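Local coordinates for biogenic amine-binding protein (Rhodnius prolixus, PDB 4GE1) that binds small biogenic amines, here tryptamine, in the cavity of a lipocalin barrel, probably to sequester such mediators in the saliva of a blood-feeding insect, at residues A[41-46]-A[171-176]; A[59-64]-A[70-75]; A[123-126]-A[132-135]. One frame throughout, in Å; residues are numbered along the deposited sequence.

Contact 1 of 3, residues A[41-46]-A[171-176]; sequences KNCTKF and TTLGNK
Cys43 and Leu173 mark the closest backbone approach of 41-46 and 171-176, their CA atoms 7.6 Å apart, a spacing too wide for strand pairing. Segment 41-46 leads into a barrel strand that begins at Cys43, whereas 171-176 belongs to the loop between strand 168-169 and helix 181-189. The contact is carried by the side chain of Leu173, mainly its CD1 branch. Leu173 CD1 lies 3.7 Å from Cys43 SG, and the same methyl reaches the backbone on the N-terminal side of the cysteine, 3.8 Å from Asn42 O and 3.9 Å from Lys41 O. Leu173 CB backs it up at 4.1 Å from Cys43 SG. In both residues the first torsion is -55°: Cys43 SG and Leu173 CG each stand anti to their own carbonyl carbon, which brings the sulfur and the branched end of the leucine against each other. Lys41 starts out toward the loop, but its extended chain carries NZ away. Phe168 of strand 168-169 also touches the leucine side chain. Within the loop, Lys176 N donates to Leu173 O at 3.2 Å, folding the chain back just before Cys177. That residue forms the disulfide with Cys43, so the leucine methyl covers one end of a covalent link. No hydrogen bond or salt bridge crosses; a methyl packs on a sulfur and on two carbonyl oxygens, supplementing the disulfide that fixes this loop to the barrel.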
ATOM      1  N   LYS A  41      -0.844 -14.745   0.059  1.00 33.16           N
ATOM      2  CA  LYS A  41      -0.943 -14.457  -1.367  1.00 32.24           C
ATOM      3  C   LYS A  41      -2.305 -13.823  -1.659  1.00 31.23           C
ATOM      4  O   LYS A  41      -3.314 -14.522  -1.763  1.00 29.53           O
ATOM      5  CB  LYS A  41      -0.708 -15.730  -2.186  1.00 29.30           C
ATOM      6  CG  LYS A  41       0.736 -16.228  -2.076  1.00 34.55           C
ATOM      7  CD  LYS A  41       1.030 -17.448  -2.935  1.00 33.61           C
ATOM      8  CE  LYS A  41       2.491 -17.843  -2.760  1.00 40.71           C
ATOM      9  NZ  LYS A  41       2.878 -19.027  -3.560  1.00 38.63           N
ATOM     10  N   ASN A  42      -2.326 -12.494  -1.770  1.00 33.16           N
ATOM     11  CA  ASN A  42      -3.579 -11.736  -1.892  1.00 32.38           C
ATOM     12  C   ASN A  42      -3.682 -10.786  -3.093  1.00 40.06           C
ATOM     13  O   ASN A  42      -2.672 -10.403  -3.699  1.00 36.07           O
ATOM     14  CB  ASN A  42      -3.833 -10.901  -0.630  1.00 36.33           C
ATOM     15  CG  ASN A  42      -3.827 -11.722   0.643  1.00 34.27           C
ATOM     16  OD1 ASN A  42      -4.681 -12.585   0.852  1.00 43.94           O
ATOM     17  ND2 ASN A  42      -2.886 -11.420   1.526  1.00 33.99           N
ATOM     18  N   CYS A  43      -4.922 -10.405  -3.411  1.00 26.96           N
ATOM     19  CA  CYS A  43      -5.222  -9.371  -4.392  1.00 23.18           C
ATOM     20  C   CYS A  43      -5.630  -8.138  -3.602  1.00 29.88           C
ATOM     21  O   CYS A  43      -6.669  -8.137  -2.923  1.00 26.63           O
ATOM     22  CB  CYS A  43      -6.399  -9.795  -5.271  1.00 32.97           C
ATOM     23  SG  CYS A  43      -6.180 -11.385  -6.095  1.00 51.42           S
ATOM     24  N   THR A  44      -4.811  -7.099  -3.659  1.00 27.61           N
ATOM     25  CA  THR A  44      -5.111  -5.897  -2.899  1.00 30.91           C
ATOM     26  C   THR A  44      -5.396  -4.705  -3.807  1.00 27.53           C
ATOM     27  O   THR A  44      -4.668  -4.435  -4.762  1.00 29.62           O
ATOM     28  CB  THR A  44      -4.000  -5.545  -1.892  1.00 33.68           C
ATOM     29  OG1 THR A  44      -3.965  -6.526  -0.840  1.00 27.08           O
ATOM     30  CG2 THR A  44      -4.273  -4.165  -1.282  1.00 31.98           C
ATOM     31  N   LYS A  45      -6.488  -4.014  -3.516  1.00 28.45           N
ATOM     32  CA  LYS A  45      -6.783  -2.744  -4.158  1.00 28.23           C
ATOM     33  C   LYS A  45      -6.995  -1.756  -3.032  1.00 25.78           C
ATOM     34  O   LYS A  45      -7.564  -2.103  -1.988  1.00 22.21           O
ATOM     35  CB  LYS A  45      -8.043  -2.851  -5.022  1.00 32.99           C
ATOM     36  CG  LYS A  45      -8.531  -1.526  -5.591  1.00 33.56           C
ATOM     37  CD  LYS A  45      -9.719  -1.732  -6.528  1.00 34.42           C
ATOM     38  CE  LYS A  45     -10.125  -0.424  -7.206  1.00 36.19           C
ATOM     39  NZ  LYS A  45     -11.187  -0.630  -8.246  1.00 33.41           N
ATOM     40  N   PHE A  46      -6.515  -0.532  -3.206  1.00 26.66           N
ATOM     41  CA  PHE A  46      -6.818   0.478  -2.205  1.00 25.34           C
ATOM     42  C   PHE A  46      -7.278   1.806  -2.779  1.00 29.74           C
ATOM     43  O   PHE A  46      -6.977   2.155  -3.924  1.00 28.20           O
ATOM     44  CB  PHE A  46      -5.730   0.616  -1.116  1.00 31.01           C
ATOM     45  CG  PHE A  46      -4.366   1.044  -1.609  1.00 35.50           C
ATOM     46  CD1 PHE A  46      -3.915   2.342  -1.394  1.00 33.51           C
ATOM     47  CD2 PHE A  46      -3.503   0.135  -2.206  1.00 32.76           C
ATOM     48  CE1 PHE A  46      -2.634   2.741  -1.800  1.00 33.37           C
ATOM     49  CE2 PHE A  46      -2.216   0.522  -2.609  1.00 31.98           C
ATOM     50  CZ  PHE A  46      -1.790   1.832  -2.415  1.00 33.13           C
ATOM     51  N   THR A 171      -0.442 -11.005 -10.061  1.00 57.40           N
ATOM     52  CA  THR A 171      -1.180 -11.156 -11.314  1.00 63.56           C
ATOM     53  C   THR A 171      -1.165 -12.611 -11.803  1.00 63.70           C
ATOM     54  O   THR A 171      -1.607 -12.904 -12.913  1.00 65.75           O
ATOM     55  CB  THR A 171      -0.660 -10.204 -12.439  1.00 62.87           C
ATOM     56  OG1 THR A 171       0.358 -10.860 -13.211  1.00 70.03           O
ATOM     57  CG2 THR A 171      -0.115  -8.891 -11.855  1.00 50.59           C
ATOM     58  N   THR A 172      -0.647 -13.517 -10.975  1.00 60.86           N
ATOM     59  CA  THR A 172      -0.756 -14.950 -11.254  1.00 63.70           C
ATOM     60  C   THR A 172      -2.058 -15.492 -10.680  1.00 65.57           C
ATOM     61  O   THR A 172      -2.644 -16.426 -11.222  1.00 71.54           O
ATOM     62  CB  THR A 172       0.419 -15.764 -10.679  1.00 64.02           C
ATOM     63  OG1 THR A 172       0.502 -15.573  -9.260  1.00 58.95           O
ATOM     64  CG2 THR A 172       1.729 -15.349 -11.329  1.00 71.32           C
ATOM     65  N   LEU A 173      -2.502 -14.906  -9.573  1.00 71.72           N
ATOM     66  CA  LEU A 173      -3.819 -15.220  -9.043  1.00 68.09           C
ATOM     67  C   LEU A 173      -4.830 -14.843 -10.127  1.00 81.88           C
ATOM     68  O   LEU A 173      -5.756 -15.604 -10.430  1.00 82.97           O
ATOM     69  CB  LEU A 173      -4.076 -14.446  -7.750  1.00 56.68           C
ATOM     70  CG  LEU A 173      -3.035 -14.627  -6.642  1.00 49.79           C
ATOM     71  CD1 LEU A 173      -3.266 -13.644  -5.530  1.00 29.82           C
ATOM     72  CD2 LEU A 173      -3.080 -16.026  -6.104  1.00 50.16           C
ATOM     73  N   GLY A 174      -4.619 -13.667 -10.717  1.00 89.21           N
ATOM     74  CA  GLY A 174      -5.339 -13.225 -11.900  1.00 91.48           C
ATOM     75  C   GLY A 174      -6.832 -13.481 -11.934  1.00 88.04           C
ATOM     76  O   GLY A 174      -7.616 -12.696 -11.397  1.00 86.96           O
ATOM     77  N   ASN A 175      -7.221 -14.579 -12.579  1.00 82.99           N
ATOM     78  CA  ASN A 175      -8.632 -14.880 -12.825  1.00 79.85           C
ATOM     79  C   ASN A 175      -9.499 -14.911 -11.569  1.00 63.61           C
ATOM     80  O   ASN A 175     -10.690 -14.596 -11.619  1.00 56.17           O
ATOM     81  CB  ASN A 175      -8.777 -16.202 -13.581  1.00 89.89           C
ATOM     82  CG  ASN A 175     -10.227 -16.597 -13.777  1.00 95.30           C
ATOM     83  OD1 ASN A 175     -10.743 -17.477 -13.088  1.00 92.17           O
ATOM     84  ND2 ASN A 175     -10.896 -15.936 -14.716  1.00102.66           N
ATOM     85  N   LYS A 176      -8.903 -15.293 -10.445  1.00 46.79           N
ATOM     86  CA  LYS A 176      -9.668 -15.451  -9.218  1.00 44.86           C
ATOM     87  C   LYS A 176      -9.667 -14.180  -8.372  1.00 39.72           C
ATOM     88  O   LYS A 176     -10.182 -14.176  -7.259  1.00 39.22           O
ATOM     89  CB  LYS A 176      -9.122 -16.629  -8.409  1.00 49.28           C
ATOM     90  CG  LYS A 176      -9.059 -17.934  -9.191  1.00 56.50           C
ATOM     91  CD  LYS A 176     -10.446 -18.432  -9.567  1.00 65.37           C
ATOM     92  CE  LYS A 176     -10.365 -19.610 -10.536  1.00 76.06           C
ATOM     93  NZ  LYS A 176      -9.427 -20.672 -10.070  1.00 82.24           N
TER

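Contact 2 of 3, residues A[59-64]-A[70-75]; sequences VFSNYN and YSYDIS. With TSS (2-(1H-indol-3-yl)ethanamine), chain E.
Asp73 and Asn62 set the polar side of this antiparallel pairing, in which the axes of the two strand segments approach to 4.6 Å. Backbone bonds join Phe60 with Asp73 (Phe60 N to Asp73 O 2.8 Å, the return bond weak) and Asn62 with Ser71. Asp73 CG sits between its backbone N and carbonyl carbon (chi1 58°), which turns the carboxylate over toward strand 59-64. There Asn62 ND2 serves two acceptors close to its amide plane, Asp73 OD1 at 3.0 Å and Ser71 OG at 3.1 Å. Amide and carboxylate planes are nearly parallel, 17° apart. Asn62 OD1 is engaged by Thr44, so both ends of the amide are held. The other carboxylate oxygen, Asp73 OD2, accepts from tryptamine N1 at 2.7 Å and from Asn93. Phe60 CG stands anti to its carbonyl carbon (chi1 -61°), setting the ring under this amine: N1 lies 3.0 Å above the Phe60 plane, over its centre, consistent with a cation-pi contact if protonated. On the face bearing Tyr63 and Tyr70, Tyr63 CD1 stands over the centre of the Tyr70 ring, 3.5 Å from Tyr70 CZ, and Val59 CG2 meets Ile74 CG2 at 4.0 Å. The arrangement is a beta hairpin of a lipocalin barrel, one face, with Phe60 and Asp73, contributing the amine site and part of the wall beside the indole, the other packing partly against helix 181-189.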
ATOM      1  N   VAL A  59      -7.847   3.276   2.249  1.00 24.52           N
ATOM      2  CA  VAL A  59      -8.636   2.104   2.599  1.00 24.92           C
ATOM      3  C   VAL A  59      -8.273   0.920   1.721  1.00 18.98           C
ATOM      4  O   VAL A  59      -8.321   1.019   0.491  1.00 23.60           O
ATOM      5  CB  VAL A  59     -10.142   2.383   2.484  1.00 28.76           C
ATOM      6  CG1 VAL A  59     -10.932   1.111   2.738  1.00 30.00           C
ATOM      7  CG2 VAL A  59     -10.557   3.472   3.468  1.00 25.30           C
ATOM      8  N   PHE A  60      -7.903  -0.191   2.359  1.00 25.93           N
ATOM      9  CA  PHE A  60      -7.424  -1.373   1.642  1.00 24.44           C
ATOM     10  C   PHE A  60      -8.435  -2.522   1.660  1.00 26.48           C
ATOM     11  O   PHE A  60      -9.017  -2.836   2.697  1.00 27.77           O
ATOM     12  CB  PHE A  60      -6.102  -1.873   2.242  1.00 27.07           C
ATOM     13  CG  PHE A  60      -4.965  -0.871   2.171  1.00 29.66           C
ATOM     14  CD1 PHE A  60      -4.851   0.137   3.111  1.00 23.15           C
ATOM     15  CD2 PHE A  60      -3.990  -0.971   1.187  1.00 28.38           C
ATOM     16  CE1 PHE A  60      -3.801   1.048   3.058  1.00 28.25           C
ATOM     17  CE2 PHE A  60      -2.932  -0.058   1.126  1.00 30.48           C
ATOM     18  CZ  PHE A  60      -2.841   0.947   2.058  1.00 21.88           C
ATOM     19  N   SER A  61      -8.641  -3.130   0.497  1.00 22.68           N
ATOM     20  CA  SER A  61      -9.356  -4.393   0.393  1.00 31.67           C
ATOM     21  C   SER A  61      -8.353  -5.503   0.041  1.00 30.45           C
ATOM     22  O   SER A  61      -7.750  -5.487  -1.032  1.00 29.25           O
ATOM     23  CB  SER A  61     -10.451  -4.291  -0.681  1.00 27.37           C
ATOM     24  OG  SER A  61     -10.905  -5.564  -1.097  1.00 30.65           O
ATOM     25  N   ASN A  62      -8.159  -6.454   0.947  1.00 23.78           N
ATOM     26  CA  ASN A  62      -7.261  -7.567   0.661  1.00 21.90           C
ATOM     27  C   ASN A  62      -8.035  -8.857   0.520  1.00 27.08           C
ATOM     28  O   ASN A  62      -8.649  -9.321   1.478  1.00 27.27           O
ATOM     29  CB  ASN A  62      -6.226  -7.733   1.770  1.00 23.04           C
ATOM     30  CG  ASN A  62      -5.625  -6.428   2.188  1.00 26.84           C
ATOM     31  OD1 ASN A  62      -4.931  -5.774   1.408  1.00 31.06           O
ATOM     32  ND2 ASN A  62      -5.883  -6.035   3.423  1.00 29.55           N
ATOM     33  N   TYR A  63      -7.985  -9.434  -0.672  1.00 26.34           N
ATOM     34  CA  TYR A  63      -8.734 -10.646  -0.959  1.00 31.48           C
ATOM     35  C   TYR A  63      -7.805 -11.842  -1.150  1.00 31.32           C
ATOM     36  O   TYR A  63      -6.896 -11.802  -1.986  1.00 29.86           O
ATOM     37  CB  TYR A  63      -9.578 -10.468  -2.216  1.00 25.11           C
ATOM     38  CG  TYR A  63     -10.375 -11.703  -2.554  1.00 32.05           C
ATOM     39  CD1 TYR A  63     -11.444 -12.087  -1.760  1.00 33.77           C
ATOM     40  CD2 TYR A  63     -10.053 -12.487  -3.656  1.00 25.40           C
ATOM     41  CE1 TYR A  63     -12.178 -13.211  -2.051  1.00 41.05           C
ATOM     42  CE2 TYR A  63     -10.787 -13.626  -3.958  1.00 30.35           C
ATOM     43  CZ  TYR A  63     -11.851 -13.980  -3.151  1.00 38.09           C
ATOM     44  OH  TYR A  63     -12.598 -15.102  -3.427  1.00 38.93           O
ATOM     45  N   ASN A  64      -8.043 -12.894  -0.371  1.00 24.33           N
ATOM     46  CA  ASN A  64      -7.295 -14.152  -0.505  1.00 31.44           C
ATOM     47  C   ASN A  64      -8.108 -15.200  -1.273  1.00 33.81           C
ATOM     48  O   ASN A  64      -9.057 -15.761  -0.737  1.00 31.00           O
ATOM     49  CB  ASN A  64      -6.919 -14.700   0.873  1.00 25.27           C
ATOM     50  CG  ASN A  64      -6.003 -15.922   0.788  1.00 35.77           C
ATOM     51  OD1 ASN A  64      -6.467 -17.051   0.634  1.00 34.09           O
ATOM     52  ND2 ASN A  64      -4.700 -15.692   0.875  1.00 30.48           N
ATOM     53  N   TYR A  70     -11.906 -11.810   2.588  1.00 35.43           N
ATOM     54  CA  TYR A  70     -11.426 -10.445   2.534  1.00 34.33           C
ATOM     55  C   TYR A  70     -10.889 -10.043   3.885  1.00 34.29           C
ATOM     56  O   TYR A  70     -11.396 -10.482   4.916  1.00 33.65           O
ATOM     57  CB  TYR A  70     -12.573  -9.489   2.201  1.00 33.91           C
ATOM     58  CG  TYR A  70     -13.005  -9.496   0.764  1.00 32.75           C
ATOM     59  CD1 TYR A  70     -14.083 -10.278   0.343  1.00 34.80           C
ATOM     60  CD2 TYR A  70     -12.346  -8.712  -0.181  1.00 28.07           C
ATOM     61  CE1 TYR A  70     -14.489 -10.280  -0.979  1.00 35.82           C
ATOM     62  CE2 TYR A  70     -12.745  -8.703  -1.507  1.00 26.25           C
ATOM     63  CZ  TYR A  70     -13.818  -9.490  -1.899  1.00 40.63           C
ATOM     64  OH  TYR A  70     -14.218  -9.488  -3.212  1.00 46.67           O
ATOM     65  N   SER A  71      -9.871  -9.192   3.876  1.00 25.44           N
ATOM     66  CA  SER A  71      -9.498  -8.457   5.072  1.00 31.03           C
ATOM     67  C   SER A  71      -9.385  -6.987   4.688  1.00 25.64           C
ATOM     68  O   SER A  71      -9.092  -6.662   3.539  1.00 32.06           O
ATOM     69  CB  SER A  71      -8.168  -8.960   5.629  1.00 32.07           C
ATOM     70  OG  SER A  71      -7.115  -8.587   4.762  1.00 37.81           O
ATOM     71  N   TYR A  72      -9.614  -6.107   5.652  1.00 25.34           N
ATOM     72  CA  TYR A  72      -9.632  -4.678   5.391  1.00 31.59           C
ATOM     73  C   TYR A  72      -8.751  -3.949   6.397  1.00 31.20           C
ATOM     74  O   TYR A  72      -8.653  -4.354   7.555  1.00 28.19           O
ATOM     75  CB  TYR A  72     -11.060  -4.135   5.481  1.00 32.69           C
ATOM     76  CG  TYR A  72     -12.075  -4.910   4.678  1.00 34.43           C
ATOM     77  CD1 TYR A  72     -12.801  -5.955   5.259  1.00 37.03           C
ATOM     78  CD2 TYR A  72     -12.318  -4.603   3.343  1.00 29.50           C
ATOM     79  CE1 TYR A  72     -13.747  -6.677   4.527  1.00 33.91           C
ATOM     80  CE2 TYR A  72     -13.261  -5.323   2.597  1.00 31.92           C
ATOM     81  CZ  TYR A  72     -13.970  -6.357   3.195  1.00 32.37           C
ATOM     82  OH  TYR A  72     -14.910  -7.061   2.470  1.00 29.19           O
ATOM     83  N   ASP A  73      -8.105  -2.880   5.943  1.00 27.91           N
ATOM     84  CA  ASP A  73      -7.352  -2.004   6.839  1.00 28.21           C
ATOM     85  C   ASP A  73      -7.360  -0.571   6.323  1.00 28.13           C
ATOM     86  O   ASP A  73      -7.654  -0.318   5.150  1.00 26.68           O
ATOM     87  CB  ASP A  73      -5.920  -2.522   7.122  1.00 21.67           C
ATOM     88  CG  ASP A  73      -5.085  -2.697   5.871  1.00 31.64           C
ATOM     89  OD1 ASP A  73      -5.097  -3.812   5.304  1.00 30.16           O
ATOM     90  OD2 ASP A  73      -4.380  -1.736   5.471  1.00 29.83           O
ATOM     91  N   ILE A  74      -7.075   0.373   7.211  1.00 28.91           N
ATOM     92  CA  ILE A  74      -7.141   1.777   6.835  1.00 33.00           C
ATOM     93  C   ILE A  74      -5.963   2.530   7.404  1.00 32.65           C
ATOM     94  O   ILE A  74      -5.675   2.428   8.598  1.00 33.17           O
ATOM     95  CB  ILE A  74      -8.431   2.442   7.355  1.00 27.71           C
ATOM     96  CG1 ILE A  74      -9.660   1.610   6.959  1.00 28.79           C
ATOM     97  CG2 ILE A  74      -8.532   3.878   6.842  1.00 31.03           C
ATOM     98  CD1 ILE A  74     -10.960   2.080   7.619  1.00 34.18           C
ATOM     99  N   SER A  75      -5.292   3.293   6.550  1.00 29.30           N
ATOM    100  CA  SER A  75      -4.223   4.166   7.015  1.00 36.45           C
ATOM    101  C   SER A  75      -4.727   5.587   7.186  1.00 38.26           C
ATOM    102  O   SER A  75      -5.376   6.141   6.288  1.00 36.19           O
ATOM    103  CB  SER A  75      -3.047   4.161   6.045  1.00 30.57           C
ATOM    104  OG  SER A  75      -2.431   2.897   6.016  1.00 34.79           O
TER
HETATM  105  N1  TSS E 201      -2.351  -2.042   3.741  1.00 34.81           N
HETATM  106  CA  TSS E 201      -1.153  -2.290   4.507  1.00 33.03           C
HETATM  107  CB  TSS E 201       0.129  -2.412   3.746  1.00 28.36           C
HETATM  108  CG  TSS E 201       0.324  -1.522   2.560  1.00 22.27           C
HETATM  109  CD1 TSS E 201       0.342  -1.912   1.228  1.00 26.25           C
HETATM  110  NE1 TSS E 201       0.559  -0.829   0.452  1.00 28.66           N
HETATM  111  CE2 TSS E 201       0.674   0.290   1.250  1.00 29.18           C
HETATM  112  CD2 TSS E 201       0.538  -0.109   2.556  1.00 23.34           C
HETATM  113  CZ2 TSS E 201       0.888   1.660   0.936  1.00 31.48           C
HETATM  114  CH2 TSS E 201       0.976   2.603   1.957  1.00 29.68           C
HETATM  115  CZ3 TSS E 201       0.839   2.195   3.286  1.00 33.62           C
HETATM  116  CE3 TSS E 201       0.620   0.848   3.594  1.00 23.18           C

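Contact 3 of 3, residues A[123-126]-A[132-135]; sequences VHVC and DYYL. With TSS (2-(1H-indol-3-yl)ethanamine), chain E.
An antiparallel hairpin pairing joins 123-126 to 132-135 in the barrel wall, where strand 120-127 meets strand 130-140 and one face borders the bound tryptamine. The evidence is a reciprocal pair of backbone bonds between Val125 and Leu135: Val125 N to Leu135 O and Leu135 N to Val125 O, both 2.8 Å, with N-H...O angles of 164° and 156°. Next to them Cys126 faces Tyr134 as a non-hydrogen-bonded pair, their CA atoms 4.6 Å apart. His124 CA adds a CA-H...O contact of 3.2 Å to Leu135 O. Before this pairing the chain turns a corner at Asp132 and Tyr133.

Val125 and Leu135 point to the ligand side, their CB atoms 4.3 Å apart. Both methyls of Val125 lie by the benzo part of the indole, and CG2, placed anti to the carbonyl carbon, also reaches the ring-fusion carbon CD2 of tryptamine at 3.7 Å. Leu135 extends from a CG anti to the backbone N (chi1 179°), and its CD2 branch comes to 3.6 Å from tryptamine CD1, on the pyrrole part. Tyr133, at the corner, brings its OH to 3.7 Å from the ligand CB.

The opposite face carries Cys126 and Tyr134. Cys126 SG packs at 4.0 Å from Tyr134 CB and is joined in a disulfide to Cys5, which fastens the N-terminal segment to this hairpin. Tyr134 directs its phenol away from the pairing, and its OH is hydrogen-bonded to Asp33.

The chemistry divides by face: the disulfide and the tyrosine hydrogen-bonded to Asp33 lie on one, while on the other two aliphatic side chains meet the indole by van der Waals contact. The ligand amine is bonded to Asp73 on strand 69-78, and Gln139, further along strand 130-140, gives the ligand another hydrogen bond.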
ATOM      1  N   VAL A 123       6.942   0.933  -3.342  1.00 34.44           N
ATOM      2  CA  VAL A 123       6.880   1.343  -1.949  1.00 29.84           C
ATOM      3  C   VAL A 123       7.557   0.344  -1.014  1.00 41.03           C
ATOM      4  O   VAL A 123       7.634  -0.848  -1.304  1.00 39.75           O
ATOM      5  CB  VAL A 123       5.406   1.603  -1.503  1.00 37.22           C
ATOM      6  CG1 VAL A 123       4.613   0.286  -1.367  1.00 31.87           C
ATOM      7  CG2 VAL A 123       5.359   2.412  -0.215  1.00 31.72           C
ATOM      8  N   HIS A 124       8.077   0.856   0.095  1.00 35.72           N
ATOM      9  CA  HIS A 124       8.527   0.023   1.196  1.00 27.87           C
ATOM     10  C   HIS A 124       7.713   0.395   2.429  1.00 37.04           C
ATOM     11  O   HIS A 124       7.665   1.567   2.821  1.00 34.53           O
ATOM     12  CB  HIS A 124      10.024   0.230   1.455  1.00 31.83           C
ATOM     13  CG  HIS A 124      10.509  -0.400   2.725  1.00 42.63           C
ATOM     14  ND1 HIS A 124      10.623   0.298   3.905  1.00 48.48           N
ATOM     15  CD2 HIS A 124      10.906  -1.669   2.993  1.00 45.52           C
ATOM     16  CE1 HIS A 124      11.074  -0.512   4.851  1.00 52.33           C
ATOM     17  NE2 HIS A 124      11.251  -1.707   4.324  1.00 51.45           N
ATOM     18  N   VAL A 125       7.042  -0.596   3.013  1.00 34.54           N
ATOM     19  CA  VAL A 125       6.236  -0.386   4.209  1.00 30.60           C
ATOM     20  C   VAL A 125       6.741  -1.255   5.343  1.00 41.82           C
ATOM     21  O   VAL A 125       7.016  -2.437   5.148  1.00 44.90           O
ATOM     22  CB  VAL A 125       4.768  -0.721   3.972  1.00 32.66           C
ATOM     23  CG1 VAL A 125       3.938  -0.319   5.189  1.00 32.03           C
ATOM     24  CG2 VAL A 125       4.262  -0.031   2.717  1.00 31.47           C
ATOM     25  N   CYS A 126       6.860  -0.679   6.531  1.00 41.99           N
ATOM     26  CA  CYS A 126       7.401  -1.434   7.654  1.00 36.62           C
ATOM     27  C   CYS A 126       6.871  -0.978   9.007  1.00 39.27           C
ATOM     28  O   CYS A 126       6.621   0.202   9.222  1.00 41.93           O
ATOM     29  CB  CYS A 126       8.927  -1.370   7.643  1.00 42.26           C
ATOM     30  SG  CYS A 126       9.670  -2.503   8.806  1.00 61.67           S
ATOM     31  N   ASP A 132      10.107  -7.610  11.335  1.00 51.33           N
ATOM     32  CA  ASP A 132      10.091  -8.846  10.568  1.00 52.55           C
ATOM     33  C   ASP A 132       8.992  -8.808   9.517  1.00 66.55           C
ATOM     34  O   ASP A 132       9.096  -9.461   8.478  1.00 73.19           O
ATOM     35  CB  ASP A 132       9.924 -10.063  11.486  1.00 68.06           C
ATOM     36  CG  ASP A 132      11.224 -10.464  12.167  1.00 77.13           C
ATOM     37  OD1 ASP A 132      12.268  -9.849  11.856  1.00 82.55           O
ATOM     38  OD2 ASP A 132      11.207 -11.400  13.001  1.00 80.49           O
ATOM     39  N   TYR A 133       7.936  -8.046   9.799  1.00 63.60           N
ATOM     40  CA  TYR A 133       6.935  -7.720   8.792  1.00 76.27           C
ATOM     41  C   TYR A 133       7.383  -6.486   8.027  1.00 71.34           C
ATOM     42  O   TYR A 133       7.175  -5.351   8.473  1.00 72.20           O
ATOM     43  CB  TYR A 133       5.564  -7.447   9.423  1.00 84.90           C
ATOM     44  CG  TYR A 133       4.645  -6.599   8.547  1.00 87.97           C
ATOM     45  CD1 TYR A 133       3.895  -7.175   7.529  1.00 89.62           C
ATOM     46  CD2 TYR A 133       4.527  -5.224   8.744  1.00 77.16           C
ATOM     47  CE1 TYR A 133       3.059  -6.411   6.730  1.00 77.18           C
ATOM     48  CE2 TYR A 133       3.700  -4.455   7.946  1.00 68.89           C
ATOM     49  CZ  TYR A 133       2.966  -5.055   6.942  1.00 70.58           C
ATOM     50  OH  TYR A 133       2.128  -4.303   6.145  1.00 61.54           O
ATOM     51  N   TYR A 134       8.025  -6.703   6.889  1.00 51.50           N
ATOM     52  CA  TYR A 134       8.290  -5.595   5.993  1.00 43.15           C
ATOM     53  C   TYR A 134       7.740  -5.934   4.629  1.00 38.78           C
ATOM     54  O   TYR A 134       7.659  -7.108   4.244  1.00 36.33           O
ATOM     55  CB  TYR A 134       9.782  -5.256   5.916  1.00 41.84           C
ATOM     56  CG  TYR A 134      10.637  -6.307   5.241  1.00 41.52           C
ATOM     57  CD1 TYR A 134      11.367  -7.219   5.992  1.00 43.58           C
ATOM     58  CD2 TYR A 134      10.728  -6.379   3.854  1.00 38.62           C
ATOM     59  CE1 TYR A 134      12.156  -8.182   5.386  1.00 45.04           C
ATOM     60  CE2 TYR A 134      11.524  -7.347   3.236  1.00 35.93           C
ATOM     61  CZ  TYR A 134      12.232  -8.239   4.009  1.00 38.84           C
ATOM     62  OH  TYR A 134      13.034  -9.195   3.411  1.00 39.63           O
ATOM     63  N   LEU A 135       7.363  -4.898   3.897  1.00 26.60           N
ATOM     64  CA  LEU A 135       6.769  -5.091   2.596  1.00 31.21           C
ATOM     65  C   LEU A 135       7.449  -4.224   1.553  1.00 36.84           C
ATOM     66  O   LEU A 135       7.621  -3.013   1.744  1.00 30.90           O
ATOM     67  CB  LEU A 135       5.278  -4.754   2.658  1.00 32.58           C
ATOM     68  CG  LEU A 135       4.484  -4.882   1.361  1.00 31.55           C
ATOM     69  CD1 LEU A 135       4.222  -6.341   1.072  1.00 26.97           C
ATOM     70  CD2 LEU A 135       3.169  -4.117   1.476  1.00 35.88           C
TER
HETATM   71  N1  TSS E 201      -2.351  -2.042   3.741  1.00 34.81           N
HETATM   72  CA  TSS E 201      -1.153  -2.290   4.507  1.00 33.03           C
HETATM   73  CB  TSS E 201       0.129  -2.412   3.746  1.00 28.36           C
HETATM   74  CG  TSS E 201       0.324  -1.522   2.560  1.00 22.27           C
HETATM   75  CD1 TSS E 201       0.342  -1.912   1.228  1.00 26.25           C
HETATM   76  NE1 TSS E 201       0.559  -0.829   0.452  1.00 28.66           N
HETATM   77  CE2 TSS E 201       0.674   0.290   1.250  1.00 29.18           C
HETATM   78  CD2 TSS E 201       0.538  -0.109   2.556  1.00 23.34           C
HETATM   79  CZ2 TSS E 201       0.888   1.660   0.936  1.00 31.48           C
HETATM   80  CH2 TSS E 201       0.976   2.603   1.957  1.00 29.68           C
HETATM   81  CZ3 TSS E 201       0.839   2.195   3.286  1.00 33.62           C
HETATM   82  CE3 TSS E 201       0.620   0.848   3.594  1.00 23.18           C

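From the N terminus, 41-46 comes first, but contact 1 closes only when the chain reaches 171-176, making a loop that encloses the other two. Inside it, contact 2 closes the short hairpin 59-64 with 70-75, and contact 3 closes a second one, 123-126 with 132-135; these follow in series, and none cross. Contacts 1 and 2 touch directly because strands 43-50 and 55-64 are sheet neighbours: Cys43 N lies 2.8 Å from Tyr63 O. Contact 3 touches neither; its centre is about 16 Å from that of contact 2, yet both reach the same tryptamine. Contact 1 ties the later loop to this shared barrel sheet.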